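Local structure of porin B (Pseudomonas putida, 4GEY) at residues R67-L78 / E90-R101. The protein forms a beta-barrel channel in the outer membrane that probably lets glucose and related sugars pass into the periplasm. The protein carries 2 engineered substitutions. Residues are numbered along the deposited sequence; the frame is centred on the assembly and turned at random.
Sequences RYSDQFALGAHL and EFKLAITERSGR. With DMU (decyl-beta-D-maltopyranoside), chain N; BGC (beta-D-glucopyranose), chain B; C8E ((hydroxyethyloxy)tri(ethyloxy)octane), chain H; C8E ((hydroxyethyloxy)tri(ethyloxy)octane), chain I.
Gln71 and Arg98 face each other as a non-hydrogen-bonded pair on strands 67-78 and 90-100, and their side chains run alongside one another into the lumen. With CG anti to the backbone N (chi1 178°) and the chain extended, Gln71 brings OE1 to the guanidinium edge of Arg98, which grips that one oxygen side-on: NE donates at 2.8 Å and NH2, less straight, at 3.2 Å. Trp186 NE1 also donates to OE1, while Gly124 O takes Arg98 NH1; these bonds would hold the guanidinium in its plane, and NH2 also donates to O3 of the bound glucose. Gln71 thus appears to act as a second-shell residue, orienting an arginine that contacts the sugar.

Farther along, the guanidinium of Arg67 lies flat on that of Arg101, planes 7° apart and centres at 3.8 Å. Arg67 NH1 is bonded to Thr65 OG1 and NE forms a salt bridge with Asp106, which would offset some of the shared charge, and Arg101 NH2 donates to O3 of the bound maltoside.

At the other end, His77 presents its ring edge to Glu90, CE1 standing 3.4 Å from OE1, with ring and carboxylate planes steeply inclined. Lys92 crosses His77 at about a right angle, laying CD near Ala76 O before NZ reaches Gln133.

On the opposite face, Phe72, Leu74, Ile95 and Leu93 turn outward, and detergent chains lie against Tyr68 and Ser99. Antiparallel neighbours with a polar, sugar-binding inner face and a largely apolar outer one are the hallmark of an outer-membrane porin barrel, here of the OprB family.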
loop_
_atom_site.group_PDB
_atom_site.type_symbol
_atom_site.label_atom_id
_atom_site.label_comp_id
_atom_site.label_asym_id
_atom_site.label_seq_id
_atom_site.Cartn_x
_atom_site.Cartn_y
_atom_site.Cartn_z
ATOM N N ARG A 67 -7.195 3.137 18.984
ATOM C CA ARG A 67 -6.926 4.236 18.086
ATOM C C ARG A 67 -7.808 4.147 16.874
ATOM O O ARG A 67 -8.262 3.067 16.504
ATOM C CB ARG A 67 -5.444 4.296 17.727
ATOM C CG ARG A 67 -4.561 4.600 18.930
ATOM C CD ARG A 67 -4.756 6.029 19.377
ATOM N NE ARG A 67 -3.954 6.368 20.548
ATOM C CZ ARG A 67 -4.337 6.146 21.799
ATOM N NH1 ARG A 67 -5.510 5.575 22.037
ATOM N NH2 ARG A 67 -3.551 6.485 22.809
ATOM N N TYR A 68 -8.091 5.299 16.287
ATOM C CA TYR A 68 -8.970 5.347 15.142
ATOM C C TYR A 68 -8.394 6.251 14.078
ATOM O O TYR A 68 -7.883 7.329 14.366
ATOM C CB TYR A 68 -10.353 5.839 15.537
ATOM C CG TYR A 68 -11.306 5.950 14.372
ATOM C CD1 TYR A 68 -11.936 4.826 13.858
ATOM C CD2 TYR A 68 -11.575 7.179 13.786
ATOM C CE1 TYR A 68 -12.807 4.926 12.795
ATOM C CE2 TYR A 68 -12.447 7.292 12.732
ATOM C CZ TYR A 68 -13.061 6.164 12.248
ATOM O OH TYR A 68 -13.922 6.277 11.199
ATOM N N SER A 69 -8.504 5.804 12.841
ATOM C CA SER A 69 -7.928 6.514 11.727
ATOM C C SER A 69 -8.910 6.347 10.592
ATOM O O SER A 69 -9.557 5.308 10.491
ATOM C CB SER A 69 -6.606 5.851 11.371
ATOM O OG SER A 69 -5.675 6.803 10.931
ATOM N N ASP A 70 -9.047 7.356 9.741
ATOM C CA ASP A 70 -9.951 7.226 8.600
ATOM C C ASP A 70 -9.535 8.013 7.351
ATOM O O ASP A 70 -8.517 8.714 7.343
ATOM C CB ASP A 70 -11.408 7.530 8.994
ATOM C CG ASP A 70 -11.652 9.001 9.348
ATOM O OD1 ASP A 70 -10.739 9.842 9.208
ATOM O OD2 ASP A 70 -12.792 9.317 9.771
ATOM N N GLN A 71 -10.341 7.895 6.303
ATOM C CA GLN A 71 -10.035 8.539 5.033
ATOM C C GLN A 71 -11.311 8.776 4.250
ATOM O O GLN A 71 -12.184 7.904 4.171
ATOM C CB GLN A 71 -9.047 7.688 4.219
ATOM C CG GLN A 71 -8.686 8.223 2.836
ATOM C CD GLN A 71 -7.844 7.221 2.005
ATOM O OE1 GLN A 71 -6.603 7.239 2.026
ATOM N NE2 GLN A 71 -8.524 6.351 1.272
ATOM N N PHE A 72 -11.432 9.982 3.711
ATOM C CA PHE A 72 -12.476 10.298 2.753
ATOM C C PHE A 72 -11.801 10.483 1.403
ATOM O O PHE A 72 -10.698 11.025 1.326
ATOM C CB PHE A 72 -13.197 11.584 3.143
ATOM C CG PHE A 72 -14.245 11.404 4.213
ATOM C CD1 PHE A 72 -15.565 11.117 3.872
ATOM C CD2 PHE A 72 -13.917 11.547 5.559
ATOM C CE1 PHE A 72 -16.545 10.962 4.860
ATOM C CE2 PHE A 72 -14.879 11.394 6.543
ATOM C CZ PHE A 72 -16.200 11.101 6.192
ATOM N N ALA A 73 -12.448 10.029 0.339
ATOM C CA ALA A 73 -11.887 10.197 -0.997
ATOM C C ALA A 73 -12.940 10.741 -1.967
ATOM O O ALA A 73 -13.958 10.101 -2.220
ATOM C CB ALA A 73 -11.303 8.887 -1.492
ATOM N N LEU A 74 -12.689 11.930 -2.497
ATOM C CA LEU A 74 -13.651 12.623 -3.342
ATOM C C LEU A 74 -13.135 12.521 -4.768
ATOM O O LEU A 74 -12.001 12.899 -5.040
ATOM C CB LEU A 74 -13.765 14.080 -2.878
ATOM C CG LEU A 74 -14.851 15.069 -3.313
ATOM C CD1 LEU A 74 -14.417 15.857 -4.526
ATOM C CD2 LEU A 74 -16.147 14.345 -3.587
ATOM N N GLY A 75 -13.948 11.991 -5.677
ATOM C CA GLY A 75 -13.458 11.678 -7.007
ATOM C C GLY A 75 -14.314 12.177 -8.154
ATOM O O GLY A 75 -15.539 12.310 -8.044
ATOM N N ALA A 76 -13.662 12.462 -9.272
ATOM C CA ALA A 76 -14.377 12.833 -10.484
ATOM C C ALA A 76 -13.764 12.118 -11.684
ATOM O O ALA A 76 -12.597 12.323 -12.016
ATOM C CB ALA A 76 -14.351 14.335 -10.680
ATOM N N HIS A 77 -14.563 11.266 -12.315
ATOM C CA HIS A 77 -14.100 10.404 -13.395
ATOM C C HIS A 77 -14.764 10.826 -14.693
ATOM O O HIS A 77 -15.977 10.693 -14.851
ATOM C CB HIS A 77 -14.479 8.965 -13.085
ATOM C CG HIS A 77 -13.699 7.949 -13.854
ATOM N ND1 HIS A 77 -12.523 8.251 -14.509
ATOM C CD2 HIS A 77 -13.918 6.630 -14.068
ATOM C CE1 HIS A 77 -12.054 7.164 -15.092
ATOM N NE2 HIS A 77 -12.882 6.165 -14.839
ATOM N N LEU A 78 -13.973 11.332 -15.630
ATOM C CA LEU A 78 -14.554 11.884 -16.843
ATOM C C LEU A 78 -14.289 11.042 -18.089
ATOM O O LEU A 78 -13.145 10.711 -18.421
ATOM C CB LEU A 78 -14.089 13.322 -17.053
ATOM C CG LEU A 78 -14.846 14.426 -16.304
ATOM C CD1 LEU A 78 -14.908 14.182 -14.796
ATOM C CD2 LEU A 78 -14.206 15.785 -16.619
ATOM N N GLU A 90 -9.730 9.619 -20.873
ATOM C CA GLU A 90 -10.322 9.660 -19.542
ATOM C C GLU A 90 -9.572 10.679 -18.712
ATOM O O GLU A 90 -8.351 10.786 -18.823
ATOM C CB GLU A 90 -10.207 8.305 -18.840
ATOM C CG GLU A 90 -10.709 7.120 -19.630
ATOM C CD GLU A 90 -10.470 5.808 -18.914
ATOM O OE1 GLU A 90 -10.232 5.832 -17.683
ATOM O OE2 GLU A 90 -10.515 4.753 -19.583
ATOM N N PHE A 91 -10.301 11.424 -17.885
ATOM C CA PHE A 91 -9.680 12.273 -16.880
ATOM C C PHE A 91 -10.133 11.823 -15.507
ATOM O O PHE A 91 -11.290 11.431 -15.319
ATOM C CB PHE A 91 -10.040 13.746 -17.086
ATOM C CG PHE A 91 -9.481 14.662 -16.025
ATOM C CD1 PHE A 91 -8.175 15.130 -16.110
ATOM C CD2 PHE A 91 -10.259 15.054 -14.947
ATOM C CE1 PHE A 91 -7.656 15.969 -15.139
ATOM C CE2 PHE A 91 -9.751 15.889 -13.977
ATOM C CZ PHE A 91 -8.446 16.348 -14.070
ATOM N N LYS A 92 -9.229 11.887 -14.540
ATOM C CA LYS A 92 -9.591 11.524 -13.178
ATOM C C LYS A 92 -9.062 12.517 -12.160
ATOM O O LYS A 92 -7.873 12.813 -12.131
ATOM C CB LYS A 92 -9.096 10.126 -12.848
ATOM C CG LYS A 92 -9.393 9.715 -11.430
ATOM C CD LYS A 92 -10.884 9.682 -11.164
ATOM C CE LYS A 92 -11.161 9.257 -9.728
ATOM N NZ LYS A 92 -10.605 7.916 -9.449
ATOM N N LEU A 93 -9.957 13.039 -11.333
ATOM C CA LEU A 93 -9.559 13.901 -10.231
ATOM C C LEU A 93 -9.928 13.225 -8.906
ATOM O O LEU A 93 -11.073 12.806 -8.709
ATOM C CB LEU A 93 -10.206 15.287 -10.370
ATOM C CG LEU A 93 -10.097 16.278 -9.206
ATOM C CD1 LEU A 93 -8.698 16.324 -8.603
ATOM C CD2 LEU A 93 -10.532 17.671 -9.638
ATOM N N ALA A 94 -8.947 13.093 -8.015
ATOM C CA ALA A 94 -9.204 12.540 -6.690
ATOM C C ALA A 94 -8.546 13.369 -5.608
ATOM O O ALA A 94 -7.363 13.686 -5.696
ATOM C CB ALA A 94 -8.745 11.103 -6.595
ATOM N N ILE A 95 -9.332 13.701 -4.586
ATOM C CA ILE A 95 -8.860 14.434 -3.425
ATOM C C ILE A 95 -9.138 13.604 -2.173
ATOM O O ILE A 95 -10.194 12.998 -2.052
ATOM C CB ILE A 95 -9.551 15.799 -3.338
ATOM C CG1 ILE A 95 -9.191 16.633 -4.567
ATOM C CG2 ILE A 95 -9.121 16.531 -2.101
ATOM C CD1 ILE A 95 -9.553 18.091 -4.444
ATOM N N THR A 96 -8.185 13.545 -1.252
ATOM C CA THR A 96 -8.402 12.788 -0.023
ATOM C C THR A 96 -8.142 13.655 1.200
ATOM O O THR A 96 -7.374 14.615 1.136
ATOM C CB THR A 96 -7.529 11.491 0.053
ATOM O OG1 THR A 96 -6.135 11.813 -0.027
ATOM C CG2 THR A 96 -7.868 10.539 -1.075
ATOM N N GLU A 97 -8.825 13.348 2.299
ATOM C CA GLU A 97 -8.393 13.815 3.607
ATOM C C GLU A 97 -8.449 12.642 4.569
ATOM O O GLU A 97 -9.359 11.815 4.511
ATOM C CB GLU A 97 -9.193 15.015 4.125
ATOM C CG GLU A 97 -10.485 14.663 4.841
ATOM C CD GLU A 97 -10.631 15.365 6.184
ATOM O OE1 GLU A 97 -9.703 15.250 7.017
ATOM O OE2 GLU A 97 -11.677 16.025 6.408
ATOM N N ARG A 98 -7.438 12.564 5.424
ATOM C CA ARG A 98 -7.299 11.489 6.383
ATOM C C ARG A 98 -7.249 12.099 7.773
ATOM O O ARG A 98 -6.787 13.214 7.934
ATOM C CB ARG A 98 -5.989 10.753 6.117
ATOM C CG ARG A 98 -5.953 9.971 4.821
ATOM C CD ARG A 98 -4.591 9.357 4.638
ATOM N NE ARG A 98 -4.622 8.172 3.796
ATOM C CZ ARG A 98 -3.673 7.245 3.798
ATOM N NH1 ARG A 98 -2.638 7.373 4.614
ATOM N NH2 ARG A 98 -3.766 6.189 3.006
ATOM N N SER A 99 -7.714 11.362 8.777
ATOM C CA SER A 99 -7.715 11.845 10.156
ATOM C C SER A 99 -7.416 10.710 11.106
ATOM O O SER A 99 -7.740 9.556 10.822
ATOM C CB SER A 99 -9.082 12.415 10.518
ATOM O OG SER A 99 -9.064 13.822 10.467
ATOM N N GLY A 100 -6.818 11.031 12.245
ATOM C CA GLY A 100 -6.709 10.053 13.305
ATOM C C GLY A 100 -5.318 9.629 13.708
ATOM O O GLY A 100 -4.319 10.176 13.241
ATOM N N ARG A 101 -5.270 8.631 14.587
ATOM C CA ARG A 101 -4.031 8.162 15.186
ATOM C C ARG A 101 -3.832 6.666 14.957
ATOM O O ARG A 101 -4.791 5.939 14.683
ATOM C CB ARG A 101 -4.041 8.457 16.688
ATOM C CG ARG A 101 -3.928 9.926 17.049
ATOM C CD ARG A 101 -3.649 10.094 18.529
ATOM N NE ARG A 101 -4.805 9.709 19.332
ATOM C CZ ARG A 101 -4.846 9.762 20.660
ATOM N NH1 ARG A 101 -3.791 10.179 21.350
ATOM N NH2 ARG A 101 -5.948 9.394 21.297
HETATM C C1 DMU N . -10.827 8.197 20.901
HETATM C C2 DMU N . -9.893 8.939 21.713
HETATM C C3 DMU N . -9.457 8.319 22.987
HETATM C C4 DMU N . -9.215 6.789 22.922
HETATM O O5 DMU N . -10.181 6.123 21.924
HETATM C C6 DMU N . -10.472 6.812 20.695
HETATM O O7 DMU N . -8.239 8.947 23.461
HETATM O O16 DMU N . -11.548 6.111 20.071
HETATM C C18 DMU N . -11.303 5.155 19.056
HETATM C C19 DMU N . -12.522 4.299 18.640
HETATM C C22 DMU N . -13.746 5.046 18.024
HETATM C C25 DMU N . -14.824 4.175 17.386
HETATM C C28 DMU N . -14.936 4.098 15.876
HETATM C C31 DMU N . -15.820 3.020 15.277
HETATM O O49 DMU N . -10.964 8.836 19.566
HETATM O O55 DMU N . -10.417 10.293 21.951
HETATM C C57 DMU N . -9.412 6.197 24.124
HETATM O O61 DMU N . -9.251 4.820 24.199
HETATM C C5 DMU N . -6.884 10.091 24.987
HETATM C C7 DMU N . -5.887 9.078 25.145
HETATM C C8 DMU N . -6.108 8.159 26.291
HETATM C C9 DMU N . -7.601 7.804 26.652
HETATM O O1 DMU N . -8.619 8.607 25.795
HETATM C C10 DMU N . -8.212 9.536 24.738
HETATM O O2 DMU N . -5.378 6.972 26.105
HETATM O O3 DMU N . -6.520 11.030 23.908
HETATM O O4 DMU N . -4.613 9.764 25.293
HETATM C C11 DMU N . -7.848 7.997 27.940
HETATM O O6 DMU N . -7.136 7.235 28.847
HETATM C C2 BGC B . -0.925 4.605 4.362
HETATM C C3 BGC B . -1.401 3.757 3.357
HETATM C C4 BGC B . -0.818 4.065 2.053
HETATM C C5 BGC B . 0.741 4.060 2.059
HETATM C C6 BGC B . 1.324 4.566 0.943
HETATM C C1 BGC B . 0.502 4.508 4.528
HETATM O O1 BGC B . 0.884 5.384 5.527
HETATM O O2 BGC B . -1.586 4.260 5.623
HETATM O O3 BGC B . -2.866 3.862 3.312
HETATM O O4 BGC B . -1.326 3.161 1.112
HETATM O O5 BGC B . 1.160 4.864 3.286
HETATM O O6 BGC B . 1.403 5.942 0.770
HETATM C C1 C8E H . -12.032 11.168 17.593
HETATM C C2 C8E H . -13.094 10.095 17.418
HETATM C C3 C8E H . -13.518 10.024 15.949
HETATM C C4 C8E H . -14.273 8.731 15.649
HETATM C C5 C8E H . -15.698 8.984 15.162
HETATM C C6 C8E H . -16.053 8.048 14.005
HETATM C C7 C8E H . -16.850 6.837 14.472
HETATM C C8 C8E H . -16.988 5.778 13.381
HETATM O O9 C8E H . -18.246 5.847 12.743
HETATM C C10 C8E H . -18.189 5.362 11.419
HETATM C C2 C8E I . -12.925 14.054 9.886
HETATM C C3 C8E I . -12.722 12.957 10.929
HETATM C C4 C8E I . -13.521 13.214 12.210
HETATM C C5 C8E I . -14.261 11.952 12.656
HETATM C C6 C8E I . -15.699 11.931 12.145
HETATM C C7 C8E I . -16.042 10.610 11.454
HETATM C C8 C8E I . -17.465 10.619 10.894
HETATM O O9 C8E I . -17.585 9.851 9.707
HETATM C C10 C8E I . -18.233 8.597 9.867
HETATM C C11 C8E I . -18.618 8.021 8.495
HETATM O O12 C8E I . -19.109 6.688 8.572
HETATM C C13 C8E I . -19.787 6.257 7.399
HETATM C C14 C8E I . -20.738 5.089 7.677
#